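Local structure of glycosyl hydrolase (Rhizobium leguminosarum bv. trifolii, 5NDX) at residues Glu37-Leu42 / Val539-Leu544; Pro357-Lys362 / Arg549-Leu554; Ala481-Leu486 / Leu592-Pro597. The protein is a bacterial orthologue of human alpha-L-iduronidase in glycoside hydrolase family 39 and probably hydrolyses O-glycosyl bonds. The protein carries 2 engineered substitutions. All blocks are in the same frame, centred on the assembly; numbering follows the deposited sequence.

Contact 1 of 3, residues Glu37-Leu42 / Val539-Leu544; sequences EMRQML and VVERYL
Arg39 reaches from the helix over the tip of Tyr543 to the carboxylate of Glu541, and most of its atoms meet something on the way. Arg39 CB lies 3.8 Å from Tyr543 OH. Arg39 CG sits anti to the backbone N (chi1 179°) and is nearer still, 3.5 Å from Tyr543 OH. With the chain extended from CG to NE, Arg39 CD passes beyond the hydroxyl and comes within 3.8 Å of Glu541 OE1. The guanidinium then grips the carboxylate side-on, one nitrogen to each oxygen. Arg39 NE gives a nearly straight bond to Glu541 OE1 (2.9 Å, N-H...O 170°), which lies in the guanidinium plane and is met on its syn side, though tilted out of the carboxylate plane. Arg39 NH2 donates to Glu541 OE2 at 2.7 Å, coming from above the carboxylate plane. This paired grip fixes the rotation of both groups, and Glu87 of helix 76-87 is a second acidic partner of NH2.

One residue on, Gln40 and the Tyr543 side chain run past each other in opposite directions. Gln40 OE1 stands over one ring face, 3.4 Å from Tyr543 CG, with the amide steeply inclined to the ring (77°), while Gln40 CB makes an off-centre CH-pi contact 4.3 Å from the ring centroid.

Helix 36-45 links strands 24-27 and 55-58 of the TIM barrel. Strand 536-545 is an outer strand of a three-stranded antiparallel sheet in a C-terminal domain consistent with a fibronectin type III fold, making this a barrel-to-accessory-domain interface.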
loop_
_atom_site.group_PDB
_atom_site.type_symbol
_atom_site.label_atom_id
_atom_site.label_comp_id
_atom_site.label_asym_id
_atom_site.label_seq_id
_atom_site.Cartn_x
_atom_site.Cartn_y
_atom_site.Cartn_z
ATOM N N GLU A 37 -1.733 17.170 5.826
ATOM C CA GLU A 37 -2.594 16.135 5.329
ATOM C C GLU A 37 -1.823 14.803 5.127
ATOM O O GLU A 37 -2.270 13.760 5.577
ATOM C CB GLU A 37 -3.240 16.534 4.023
ATOM C CG GLU A 37 -4.167 17.747 4.102
ATOM C CD GLU A 37 -3.442 19.070 3.967
ATOM O OE1 GLU A 37 -2.193 19.136 4.093
ATOM O OE2 GLU A 37 -4.127 20.062 3.735
ATOM N N MET A 38 -0.683 14.856 4.451
ATOM C CA MET A 38 0.150 13.685 4.251
ATOM C C MET A 38 0.692 13.160 5.546
ATOM O O MET A 38 0.805 11.924 5.705
ATOM C CB MET A 38 1.312 13.987 3.335
ATOM C CG MET A 38 2.127 12.792 2.876
ATOM S SD MET A 38 1.150 11.397 2.262
ATOM C CE MET A 38 0.611 12.080 0.696
ATOM N N ARG A 39 1.026 14.070 6.480
ATOM C CA ARG A 39 1.514 13.622 7.797
ATOM C C ARG A 39 0.458 12.715 8.488
ATOM O O ARG A 39 0.771 11.638 8.987
ATOM C CB ARG A 39 1.907 14.820 8.694
ATOM C CG ARG A 39 2.385 14.372 10.067
ATOM C CD ARG A 39 3.104 15.440 10.912
ATOM N NE ARG A 39 3.414 14.770 12.189
ATOM C CZ ARG A 39 4.535 14.088 12.494
ATOM N NH1 ARG A 39 5.573 14.034 11.683
ATOM N NH2 ARG A 39 4.625 13.483 13.677
ATOM N N GLN A 40 -0.799 13.136 8.461
ATOM C CA GLN A 40 -1.883 12.324 9.015
ATOM C C GLN A 40 -2.015 11.007 8.242
ATOM O O GLN A 40 -2.136 9.959 8.859
ATOM C CB GLN A 40 -3.205 13.061 9.009
ATOM C CG GLN A 40 -4.195 12.418 9.933
ATOM C CD GLN A 40 -5.568 13.102 9.892
ATOM O OE1 GLN A 40 -5.747 14.292 10.302
ATOM N NE2 GLN A 40 -6.524 12.365 9.479
ATOM N N MET A 41 -1.940 11.083 6.918
ATOM C CA MET A 41 -2.059 9.891 6.084
ATOM C C MET A 41 -0.995 8.835 6.401
ATOM O O MET A 41 -1.291 7.645 6.374
ATOM C CB MET A 41 -2.007 10.275 4.622
ATOM C CG MET A 41 -3.215 11.094 4.203
ATOM S SD MET A 41 -2.894 12.015 2.701
ATOM C CE MET A 41 -4.565 12.531 2.293
ATOM N N LEU A 42 0.238 9.275 6.685
ATOM C CA LEU A 42 1.323 8.347 6.972
ATOM C C LEU A 42 1.118 7.507 8.233
ATOM O O LEU A 42 1.659 6.427 8.319
ATOM C CB LEU A 42 2.673 9.058 7.030
ATOM C CG LEU A 42 3.149 9.669 5.738
ATOM C CD1 LEU A 42 4.449 10.416 5.949
ATOM C CD2 LEU A 42 3.322 8.640 4.668
ATOM N N VAL A 539 1.564 7.780 19.919
ATOM C CA VAL A 539 1.778 9.206 19.561
ATOM C C VAL A 539 0.390 9.850 19.300
ATOM O O VAL A 539 -0.468 9.237 18.634
ATOM C CB VAL A 539 2.657 9.305 18.267
ATOM C CG1 VAL A 539 2.938 10.754 17.829
ATOM C CG2 VAL A 539 3.990 8.587 18.446
ATOM N N VAL A 540 0.160 11.060 19.812
ATOM C CA VAL A 540 -1.100 11.774 19.681
ATOM C C VAL A 540 -0.793 13.120 19.078
ATOM O O VAL A 540 0.099 13.810 19.553
ATOM C CB VAL A 540 -1.787 12.008 21.016
ATOM C CG1 VAL A 540 -3.118 12.737 20.799
ATOM C CG2 VAL A 540 -2.001 10.683 21.722
ATOM N N GLU A 541 -1.469 13.492 17.999
ATOM C CA GLU A 541 -1.276 14.812 17.419
ATOM C C GLU A 541 -2.560 15.495 17.116
ATOM O O GLU A 541 -3.530 14.857 16.664
ATOM C CB GLU A 541 -0.554 14.718 16.123
ATOM C CG GLU A 541 0.853 14.276 16.302
ATOM C CD GLU A 541 1.465 14.035 14.980
ATOM O OE1 GLU A 541 1.154 14.815 14.062
ATOM O OE2 GLU A 541 2.227 13.054 14.858
ATOM N N ARG A 542 -2.489 16.822 17.213
ATOM C CA ARG A 542 -3.609 17.713 17.001
ATOM C C ARG A 542 -3.836 18.049 15.529
ATOM O O ARG A 542 -2.926 18.388 14.808
ATOM C CB ARG A 542 -3.375 19.000 17.793
ATOM C CG ARG A 542 -4.412 20.086 17.564
ATOM C CD ARG A 542 -4.455 21.027 18.778
ATOM N NE ARG A 542 -5.453 22.070 18.593
ATOM C CZ ARG A 542 -5.275 23.168 17.855
ATOM N NH1 ARG A 542 -4.145 23.402 17.200
ATOM N NH2 ARG A 542 -6.272 24.039 17.753
ATOM N N TYR A 543 -5.087 17.963 15.091
ATOM C CA TYR A 543 -5.484 18.458 13.781
ATOM C C TYR A 543 -6.763 19.221 13.934
ATOM O O TYR A 543 -7.455 19.074 14.942
ATOM C CB TYR A 543 -5.718 17.276 12.797
ATOM C CG TYR A 543 -4.440 16.631 12.401
ATOM C CD1 TYR A 543 -3.726 17.072 11.299
ATOM C CD2 TYR A 543 -3.909 15.618 13.150
ATOM C CE1 TYR A 543 -2.517 16.489 10.945
ATOM C CE2 TYR A 543 -2.686 15.023 12.806
ATOM C CZ TYR A 543 -2.021 15.442 11.692
ATOM O OH TYR A 543 -0.853 14.842 11.376
ATOM N N LEU A 544 -7.088 20.005 12.912
ATOM C CA LEU A 544 -8.398 20.615 12.833
ATOM C C LEU A 544 -9.165 20.021 11.647
ATOM O O LEU A 544 -8.675 20.039 10.497
ATOM C CB LEU A 544 -8.288 22.140 12.686
ATOM C CG LEU A 544 -7.624 22.848 13.881
ATOM C CD1 LEU A 544 -7.437 24.343 13.588
ATOM C CD2 LEU A 544 -8.469 22.658 15.129
#

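Contact 2 of 3, residues Pro357-Lys362 / Arg549-Leu554; sequences PFDIIK and REERML
Asp359 and Glu551 extend toward each other from strands 9.8 Å apart at their axes, and Arg549 brings its guanidinium edge to both acids. The two carboxylates are turned 60° against each other, with Asp359 OD1 only 2.5 Å from Glu551 OE2. At this distance one of the two acids probably holds a proton. The Arg549 side chain crosses that of Asp359 at about a right angle, its guanidinium plane 40° from the carboxylate. NH2 of Arg549 donates to Asp359 OD2 at 2.9 Å, a salt bridge that lies in the guanidinium plane and arrives on the syn side of the oxygen, though tilted from the carboxylate plane. A bend at chi3 (32°) swings the guanidinium round, and NE of Arg549 makes a straight but weak bond of 3.3 Å to Glu551 OE2.

Together the three residues form a salt-bridge network between strand 358-362, paired with strand 326-330 next to the TIM barrel, and strand 549-557, the central strand of the three-stranded sheet in the probably fibronectin type III-like C-terminal domain. Arg487 of helix 480-489 adds a positive charge at Asp359 OD1, and Leu546 N, in the turn before strand 549-557, donates to OD2. Replacing Asp359 by an alanine is likely to leave Arg549 NH2, Arg487 and Leu546 N without this acceptor and to let the guanidinium of Arg549 turn more freely.

On the alternate residues of strand 549-557 the side chains head the other way. There Arg552 NH1 bonds both Glu550 OE1 and Glu551 O, each at 2.8 Å, and Glu550 has a further partner in Arg542 of the adjoining strand. A bound sulfate ion, probably from the crystallisation liquor, lies about 4 Å from the Arg549 side chain.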
loop_
_atom_site.group_PDB
_atom_site.type_symbol
_atom_site.label_atom_id
_atom_site.label_comp_id
_atom_site.label_asym_id
_atom_site.label_seq_id
_atom_site.Cartn_x
_atom_site.Cartn_y
_atom_site.Cartn_z
ATOM N N PRO A 357 -8.308 23.542 7.418
ATOM C CA PRO A 357 -8.671 22.320 8.109
ATOM C C PRO A 357 -9.247 21.235 7.119
ATOM O O PRO A 357 -9.525 21.547 5.955
ATOM C CB PRO A 357 -9.718 22.795 9.104
ATOM C CG PRO A 357 -10.350 23.962 8.457
ATOM C CD PRO A 357 -9.295 24.625 7.623
ATOM N N PHE A 358 -9.330 19.974 7.561
ATOM C CA PHE A 358 -9.661 18.881 6.645
ATOM C C PHE A 358 -10.016 17.654 7.411
ATOM O O PHE A 358 -9.632 17.508 8.571
ATOM C CB PHE A 358 -8.500 18.542 5.665
ATOM C CG PHE A 358 -7.310 17.909 6.340
ATOM C CD1 PHE A 358 -6.379 18.698 7.030
ATOM C CD2 PHE A 358 -7.137 16.530 6.344
ATOM C CE1 PHE A 358 -5.317 18.109 7.708
ATOM C CE2 PHE A 358 -6.089 15.954 7.010
ATOM C CZ PHE A 358 -5.169 16.738 7.685
ATOM N N ASP A 359 -10.738 16.777 6.729
ATOM C CA ASP A 359 -10.986 15.431 7.159
ATOM C C ASP A 359 -10.675 14.510 5.987
ATOM O O ASP A 359 -10.998 14.822 4.816
ATOM C CB ASP A 359 -12.426 15.278 7.617
ATOM C CG ASP A 359 -12.657 15.830 9.021
ATOM O OD1 ASP A 359 -12.297 15.137 9.982
ATOM O OD2 ASP A 359 -13.193 16.954 9.159
ATOM N N ILE A 360 -10.104 13.360 6.319
ATOM C CA ILE A 360 -9.883 12.303 5.351
ATOM C C ILE A 360 -10.556 11.019 5.805
ATOM O O ILE A 360 -10.529 10.657 6.984
ATOM C CB ILE A 360 -8.396 12.022 5.061
ATOM C CG1 ILE A 360 -7.579 11.809 6.328
ATOM C CG2 ILE A 360 -7.863 13.155 4.220
ATOM C CD1 ILE A 360 -6.117 11.526 6.055
ATOM N N ILE A 361 -11.184 10.355 4.825
ATOM C CA ILE A 361 -11.852 9.124 5.022
ATOM C C ILE A 361 -11.175 8.026 4.173
ATOM O O ILE A 361 -10.932 8.214 2.990
ATOM C CB ILE A 361 -13.324 9.274 4.646
ATOM C CG1 ILE A 361 -14.039 10.304 5.518
ATOM C CG2 ILE A 361 -14.045 7.956 4.747
ATOM C CD1 ILE A 361 -14.134 9.970 7.006
ATOM N N LYS A 362 -10.864 6.904 4.786
ATOM C CA LYS A 362 -10.294 5.719 4.092
ATOM C C LYS A 362 -11.146 5.128 3.029
ATOM O O LYS A 362 -12.326 4.905 3.210
ATOM C CB LYS A 362 -10.012 4.581 5.081
ATOM C CG LYS A 362 -8.814 4.843 5.888
ATOM C CD LYS A 362 -8.539 4.009 7.169
ATOM C CE LYS A 362 -8.927 2.589 7.185
ATOM N NZ LYS A 362 -8.328 1.886 8.413
ATOM N N ARG A 549 -13.155 22.019 13.785
ATOM C CA ARG A 549 -13.341 21.054 14.886
ATOM C C ARG A 549 -12.007 20.471 15.395
ATOM O O ARG A 549 -11.131 20.132 14.606
ATOM C CB ARG A 549 -14.223 19.920 14.367
ATOM C CG ARG A 549 -14.465 18.759 15.328
ATOM C CD ARG A 549 -15.257 17.619 14.667
ATOM N NE ARG A 549 -14.980 17.491 13.219
ATOM C CZ ARG A 549 -15.771 17.901 12.214
ATOM N NH1 ARG A 549 -16.984 18.443 12.438
ATOM N NH2 ARG A 549 -15.328 17.754 10.961
ATOM N N GLU A 550 -11.870 20.312 16.711
ATOM C CA GLU A 550 -10.650 19.781 17.292
ATOM C C GLU A 550 -10.599 18.300 17.017
ATOM O O GLU A 550 -11.592 17.606 17.199
ATOM C CB GLU A 550 -10.586 20.006 18.816
ATOM C CG GLU A 550 -10.266 21.451 19.240
ATOM C CD GLU A 550 -8.840 21.850 18.919
ATOM O OE1 GLU A 550 -7.922 20.997 18.975
ATOM O OE2 GLU A 550 -8.611 23.042 18.605
ATOM N N GLU A 551 -9.456 17.820 16.556
ATOM C CA GLU A 551 -9.304 16.365 16.331
ATOM C C GLU A 551 -7.944 15.921 16.831
ATOM O O GLU A 551 -7.005 16.735 16.905
ATOM C CB GLU A 551 -9.438 16.009 14.837
ATOM C CG GLU A 551 -10.808 16.309 14.258
ATOM C CD GLU A 551 -10.962 15.998 12.769
ATOM O OE1 GLU A 551 -9.948 15.780 12.089
ATOM O OE2 GLU A 551 -12.117 16.014 12.311
ATOM N N ARG A 552 -7.834 14.633 17.124
ATOM C CA ARG A 552 -6.541 14.011 17.501
ATOM C C ARG A 552 -6.287 12.747 16.700
ATOM O O ARG A 552 -7.105 11.849 16.719
ATOM C CB ARG A 552 -6.574 13.658 18.978
ATOM C CG ARG A 552 -6.830 14.850 19.912
ATOM C CD ARG A 552 -5.667 15.846 19.916
ATOM N NE ARG A 552 -5.931 16.998 20.801
ATOM C CZ ARG A 552 -6.606 18.108 20.475
ATOM N NH1 ARG A 552 -7.116 18.312 19.264
ATOM N NH2 ARG A 552 -6.776 19.041 21.377
ATOM N N MET A 553 -5.177 12.679 15.994
ATOM C CA MET A 553 -4.743 11.487 15.328
ATOM C C MET A 553 -3.840 10.697 16.265
ATOM O O MET A 553 -2.861 11.255 16.767
ATOM C CB MET A 553 -3.970 11.840 14.073
ATOM C CG MET A 553 -3.576 10.648 13.236
ATOM S SD MET A 553 -5.104 9.908 12.577
ATOM C CE MET A 553 -4.496 8.298 12.144
ATOM N N LEU A 554 -4.181 9.423 16.478
ATOM C CA LEU A 554 -3.397 8.482 17.265
ATOM C C LEU A 554 -2.683 7.514 16.322
ATOM O O LEU A 554 -3.279 7.041 15.307
ATOM C CB LEU A 554 -4.299 7.696 18.213
ATOM C CG LEU A 554 -4.805 8.337 19.502
ATOM C CD1 LEU A 554 -5.610 9.586 19.202
ATOM C CD2 LEU A 554 -5.670 7.376 20.318
#

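Contact 3 of 3, residues Ala481-Leu486 / Leu592-Pro597; sequences AQFAEL and LHMSPP
The thioether end of Met594 rests against the helix at Phe483 and Ala484. Met594 CE is 3.5 Å from Phe483 CB, and Met594 SD follows at 3.9 Å from Phe483 CB. Met594 SD also lies 4.0 Å from Ala484 N, so it meets the helix backbone as well as a side chain. The contact is purely van der Waals, with no hydrogen bond across it. Met594 was modelled in two conformers, and these distances belong to one of them.

In that conformer the side chain runs out straight through chi2 (174°) and then bends at chi3 (71°), which turns the methyl onto the root of Phe483. The Phe483 ring itself leads away from the strand and meets Phe329 edge-to-face. Arg549 touches both Phe483 and Met594, its guanidinium nitrogens lying against Met594 CE and the Phe483 ring and joining the apolar pair to the neighbouring strand.

Further out, the backbone of residues 592-597 is held by hydrogen bonds of His593 with Arg552 and of Ser595 with Glu550, the latter just past the end of the strand. Ser595 OG also bonds Glu480 OE2, a polar tie to the start of the helix. Helix 480-489 thus packs beside strand 590-594, an outer strand of its three-stranded sheet, with strand 549-557 adjoining; away from that sheet, Leu486 rests on Val455 and Trp456 of helix 452-457.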
loop_
_atom_site.group_PDB
_atom_site.type_symbol
_atom_site.label_atom_id
_atom_site.label_comp_id
_atom_site.label_asym_id
_atom_site.label_seq_id
_atom_site.Cartn_x
_atom_site.Cartn_y
_atom_site.Cartn_z
ATOM N N ALA A 481 -21.558 14.345 13.203
ATOM C CA ALA A 481 -22.224 13.037 13.294
ATOM C C ALA A 481 -22.083 12.217 11.992
ATOM O O ALA A 481 -21.925 11.013 12.041
ATOM C CB ALA A 481 -23.702 13.179 13.655
ATOM N N GLN A 482 -22.136 12.882 10.850
ATOM C CA GLN A 482 -21.965 12.210 9.534
ATOM C C GLN A 482 -20.563 11.653 9.338
ATOM O O GLN A 482 -20.387 10.506 8.926
ATOM C CB GLN A 482 -22.359 13.150 8.403
ATOM C CG GLN A 482 -23.864 13.267 8.313
ATOM C CD GLN A 482 -24.351 14.356 7.367
ATOM O OE1 GLN A 482 -23.636 15.311 7.058
ATOM N NE2 GLN A 482 -25.558 14.160 6.836
ATOM N N PHE A 483 -19.578 12.437 9.737
ATOM C CA PHE A 483 -18.219 11.970 9.774
ATOM C C PHE A 483 -17.995 10.770 10.717
ATOM O O PHE A 483 -17.230 9.859 10.361
ATOM C CB PHE A 483 -17.250 13.083 10.123
ATOM C CG PHE A 483 -16.808 13.918 8.942
ATOM C CD1 PHE A 483 -16.222 13.333 7.840
ATOM C CD2 PHE A 483 -16.915 15.305 8.972
ATOM C CE1 PHE A 483 -15.784 14.093 6.763
ATOM C CE2 PHE A 483 -16.470 16.076 7.916
ATOM C CZ PHE A 483 -15.933 15.469 6.790
ATOM N N ALA A 484 -18.669 10.744 11.862
ATOM C CA ALA A 484 -18.558 9.631 12.804
ATOM C C ALA A 484 -19.161 8.380 12.133
ATOM O O ALA A 484 -18.626 7.286 12.259
ATOM C CB ALA A 484 -19.257 9.920 14.161
ATOM N N GLU A 485 -20.246 8.555 11.398
ATOM C CA GLU A 485 -20.841 7.460 10.642
ATOM C C GLU A 485 -19.888 6.959 9.539
ATOM O O GLU A 485 -19.729 5.769 9.373
ATOM C CB GLU A 485 -22.228 7.894 10.129
ATOM C CG GLU A 485 -22.998 6.881 9.319
ATOM C CD GLU A 485 -24.312 7.456 8.649
ATOM O OE1 GLU A 485 -24.658 8.686 8.759
ATOM O OE2 GLU A 485 -25.004 6.643 8.000
ATOM N N LEU A 486 -19.207 7.853 8.832
ATOM C CA LEU A 486 -18.253 7.452 7.802
ATOM C C LEU A 486 -17.051 6.756 8.373
ATOM O O LEU A 486 -16.573 5.758 7.805
ATOM C CB LEU A 486 -17.781 8.650 6.943
ATOM C CG LEU A 486 -18.846 9.380 6.115
ATOM C CD1 LEU A 486 -18.185 10.446 5.290
ATOM C CD2 LEU A 486 -19.681 8.504 5.195
ATOM N N LEU A 592 -8.304 8.239 14.159
ATOM C CA LEU A 592 -8.637 9.644 14.212
ATOM C C LEU A 592 -9.795 9.872 15.200
ATOM O O LEU A 592 -10.877 9.335 15.000
ATOM C CB LEU A 592 -8.980 10.232 12.805
ATOM C CG LEU A 592 -9.158 11.733 13.150
ATOM C CD1 LEU A 592 -8.036 12.620 12.683
ATOM C CD2 LEU A 592 -10.519 12.330 13.071
ATOM N N HIS A 593 -9.561 10.624 16.291
ATOM C CA HIS A 593 -10.624 10.944 17.251
ATOM C C HIS A 593 -11.109 12.383 17.093
ATOM O O HIS A 593 -10.284 13.296 17.088
ATOM C CB HIS A 593 -10.112 10.814 18.701
ATOM C CG HIS A 593 -11.214 10.909 19.712
ATOM N ND1 HIS A 593 -11.110 11.649 20.874
ATOM C CD2 HIS A 593 -12.471 10.393 19.696
ATOM C CE1 HIS A 593 -12.234 11.527 21.565
ATOM N NE2 HIS A 593 -13.084 10.792 20.866
ATOM N N MET A 594 -12.415 12.575 17.008
ATOM C CA MET A 594 -13.063 13.884 16.840
ATOM C C MET A 594 -13.516 14.434 18.217
ATOM O O MET A 594 -14.049 13.677 19.044
ATOM C CB MET A 594 -14.295 13.733 15.921
ATOM C CG MET A 594 -14.055 12.967 14.598
ATOM S SD MET A 594 -15.548 12.634 13.588
ATOM C CE MET A 594 -15.841 14.319 13.048
ATOM N N SER A 595 -13.316 15.729 18.443
ATOM C CA SER A 595 -13.844 16.445 19.632
ATOM C C SER A 595 -13.424 15.817 20.957
ATOM O O SER A 595 -14.249 15.298 21.681
ATOM C CB SER A 595 -15.369 16.526 19.525
ATOM O OG SER A 595 -15.701 17.150 18.292
ATOM N N PRO A 596 -12.130 15.810 21.250
ATOM C CA PRO A 596 -11.733 15.304 22.549
ATOM C C PRO A 596 -12.309 16.168 23.684
ATOM O O PRO A 596 -12.386 17.378 23.527
ATOM C CB PRO A 596 -10.213 15.456 22.535
ATOM C CG PRO A 596 -9.945 16.533 21.567
ATOM C CD PRO A 596 -11.003 16.395 20.519
ATOM N N PRO A 597 -12.693 15.551 24.807
ATOM C CA PRO A 597 -13.087 16.365 25.960
ATOM C C PRO A 597 -11.875 17.088 26.552
ATOM O O PRO A 597 -10.739 16.870 26.133
ATOM C CB PRO A 597 -13.664 15.335 26.929
ATOM C CG PRO A 597 -12.903 14.081 26.632
ATOM C CD PRO A 597 -12.536 14.126 25.167
#

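All three contacts reach the same C-terminal sheet, each through a different strand: 536-545 in contact 1, the central 549-557 in contact 2 and 590-594 in contact 3. Contact 2 is buried, whereas contacts 1 and 3 are partly buried and each sets a helix against an outer strand. Their chemistry differs: contact 1 pairs a side-on salt bridge with an aromatic contact, the buried contact 2 is a charge network of two acids and an arginine, and contact 3 is sulfur and methyl packing alone. Centres of contacts 1 and 2 lie about 7 Å apart, bridged by the Glu541–Met553 backbone bond; about 8 Å separates those of contacts 2 and 3, where Arg549 of contact 2 also packs on Phe483 and Met594.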